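Local coordinates for mevalonate 3-kinase (Thermoplasma acidophilum, PDB 4RKS), which phosphorylates (R)-mevalonate with ATP to give mevalonate 3-phosphate in an alternative isoprenoid pathway of extreme acidophiles, at residues S67-Y72 against A131-A136. Numbering follows the deposited sequence.
Sequences SETRIY and AASIGA
Ser133 meets Thr69 hydroxyl to hydroxyl. The sheet-to-helix contact centres on this pair, and their CA atoms lie 6.3 Å apart. Thr69 OG1 donates a short hydrogen bond of 2.6 Å to Ser133 OG. Ser133 OG in turn donates to the backbone O of Gly130, one turn back in its own helix. Ser133 OG sits between its own backbone N and carbonyl carbon (chi1 65°), a position that points it both back to the preceding turn and across to the strand. Both hydroxyls are buried. With the Gly130 carbonyl they form a short relay, the Thr69 proton going to Ser133 and the Ser133 proton to the helix. On the strand side, Thr69 turns OG1 to the helix, anti to its own carbonyl carbon. An alanine at Thr69 lacks this hydroxyl, so Ser133 OG would probably lose its partner across the interface and keep its bonding within the helix. The CB of Ser133 also lies 4.3 Å from the backbone O of Ser67. Ser67 OG is hydrogen-bonded to OD1 of Asn119, an ATP-binding residue.

Helix 128-141 here packs on strand 66-73 in the N-terminal domain of a GHMP kinase. The short segments cross at -44°, with axes 8.2 Å apart. The helix follows the ATP-binding residues Ser124 to Ser127, and Ser133 O accepts a bond from Ser27 OG on strand 24-34, which pairs with strand 66-73.

Next along the helix, Ile134 gives the apolar part. Its CG2 branch meets the CD1 end of Ile71 at 4.3 Å, a loose van der Waals contact.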
loop_
_atom_site.group_PDB
_atom_site.type_symbol
_atom_site.label_atom_id
_atom_site.label_comp_id
_atom_site.label_asym_id
_atom_site.label_seq_id
_atom_site.Cartn_x
_atom_site.Cartn_y
_atom_site.Cartn_z
ATOM N N SER A 67 -5.112 -8.240 5.700
ATOM C CA SER A 67 -4.117 -8.919 6.525
ATOM C C SER A 67 -4.550 -8.951 8.001
ATOM O O SER A 67 -4.868 -7.911 8.583
ATOM C CB SER A 67 -2.759 -8.240 6.384
ATOM O OG SER A 67 -1.755 -9.000 7.034
ATOM N N GLU A 68 -4.575 -10.146 8.593
ATOM C CA GLU A 68 -4.915 -10.307 10.020
ATOM C C GLU A 68 -3.699 -10.693 10.867
ATOM O O GLU A 68 -2.927 -11.590 10.519
ATOM C CB GLU A 68 -6.009 -11.345 10.215
ATOM C CG GLU A 68 -7.323 -11.013 9.516
ATOM C CD GLU A 68 -8.412 -12.013 9.854
ATOM O OE1 GLU A 68 -8.085 -13.103 10.388
ATOM O OE2 GLU A 68 -9.591 -11.707 9.586
ATOM N N THR A 69 -3.566 -10.018 11.997
ATOM C CA THR A 69 -2.381 -10.098 12.835
ATOM C C THR A 69 -2.742 -10.510 14.247
ATOM O O THR A 69 -3.782 -10.115 14.759
ATOM C CB THR A 69 -1.654 -8.743 12.869
ATOM O OG1 THR A 69 -0.939 -8.584 11.653
ATOM C CG2 THR A 69 -0.675 -8.643 14.046
ATOM N N ARG A 70 -1.874 -11.305 14.868
ATOM C CA ARG A 70 -2.000 -11.662 16.277
ATOM C C ARG A 70 -0.631 -11.458 16.949
ATOM O O ARG A 70 0.380 -12.054 16.543
ATOM C CB ARG A 70 -2.500 -13.109 16.413
ATOM C CG ARG A 70 -2.463 -13.726 17.807
ATOM C CD ARG A 70 -3.561 -13.225 18.723
ATOM N NE ARG A 70 -4.863 -13.185 18.069
ATOM C CZ ARG A 70 -5.969 -12.690 18.624
ATOM N NH1 ARG A 70 -5.947 -12.203 19.870
ATOM N NH2 ARG A 70 -7.101 -12.683 17.932
ATOM N N ILE A 71 -0.594 -10.587 17.948
ATOM C CA ILE A 71 0.621 -10.388 18.754
ATOM C C ILE A 71 0.331 -10.875 20.156
ATOM O O ILE A 71 -0.672 -10.488 20.760
ATOM C CB ILE A 71 1.075 -8.928 18.762
ATOM C CG1 ILE A 71 1.572 -8.547 17.369
ATOM C CG2 ILE A 71 2.184 -8.700 19.819
ATOM C CD1 ILE A 71 1.691 -7.060 17.133
ATOM N N TYR A 72 1.181 -11.764 20.665
ATOM C CA TYR A 72 0.859 -12.444 21.913
ATOM C C TYR A 72 2.092 -12.686 22.767
ATOM O O TYR A 72 3.197 -12.863 22.249
ATOM C CB TYR A 72 0.138 -13.775 21.622
ATOM C CG TYR A 72 0.909 -14.714 20.703
ATOM C CD1 TYR A 72 0.921 -14.519 19.325
ATOM C CD2 TYR A 72 1.628 -15.781 21.214
ATOM C CE1 TYR A 72 1.616 -15.381 18.481
ATOM C CE2 TYR A 72 2.332 -16.646 20.384
ATOM C CZ TYR A 72 2.317 -16.439 19.019
ATOM O OH TYR A 72 3.014 -17.290 18.192
ATOM N N ALA A 131 2.381 -4.369 7.989
ATOM C CA ALA A 131 3.041 -3.339 8.776
ATOM C C ALA A 131 2.025 -2.502 9.548
ATOM O O ALA A 131 2.131 -2.353 10.761
ATOM C CB ALA A 131 3.884 -2.442 7.878
ATOM N N ALA A 132 1.043 -1.958 8.838
ATOM C CA ALA A 132 0.010 -1.149 9.474
ATOM C C ALA A 132 -0.744 -1.933 10.564
ATOM O O ALA A 132 -1.106 -1.368 11.603
ATOM C CB ALA A 132 -0.952 -0.624 8.421
ATOM N N SER A 133 -0.955 -3.234 10.347
ATOM C CA SER A 133 -1.719 -4.033 11.314
ATOM C C SER A 133 -0.928 -4.166 12.604
ATOM O O SER A 133 -1.505 -4.202 13.702
ATOM C CB SER A 133 -2.072 -5.423 10.764
ATOM O OG SER A 133 -0.908 -6.195 10.564
ATOM N N ILE A 134 0.392 -4.252 12.477
ATOM C CA ILE A 134 1.247 -4.202 13.652
ATOM C C ILE A 134 1.036 -2.897 14.398
ATOM O O ILE A 134 0.855 -2.897 15.615
ATOM C CB ILE A 134 2.722 -4.343 13.291
ATOM C CG1 ILE A 134 2.964 -5.700 12.633
ATOM C CG2 ILE A 134 3.582 -4.222 14.542
ATOM C CD1 ILE A 134 4.355 -5.878 12.163
ATOM N N GLY A 135 1.058 -1.783 13.673
ATOM C CA GLY A 135 0.793 -0.488 14.296
ATOM C C GLY A 135 -0.544 -0.408 15.022
ATOM O O GLY A 135 -0.634 0.110 16.138
ATOM N N ALA A 136 -1.590 -0.933 14.393
ATOM C CA ALA A 136 -2.928 -0.908 14.979
ATOM C C ALA A 136 -2.974 -1.751 16.230
ATOM O O ALA A 136 -3.684 -1.429 17.148
ATOM C CB ALA A 136 -3.987 -1.408 13.978
#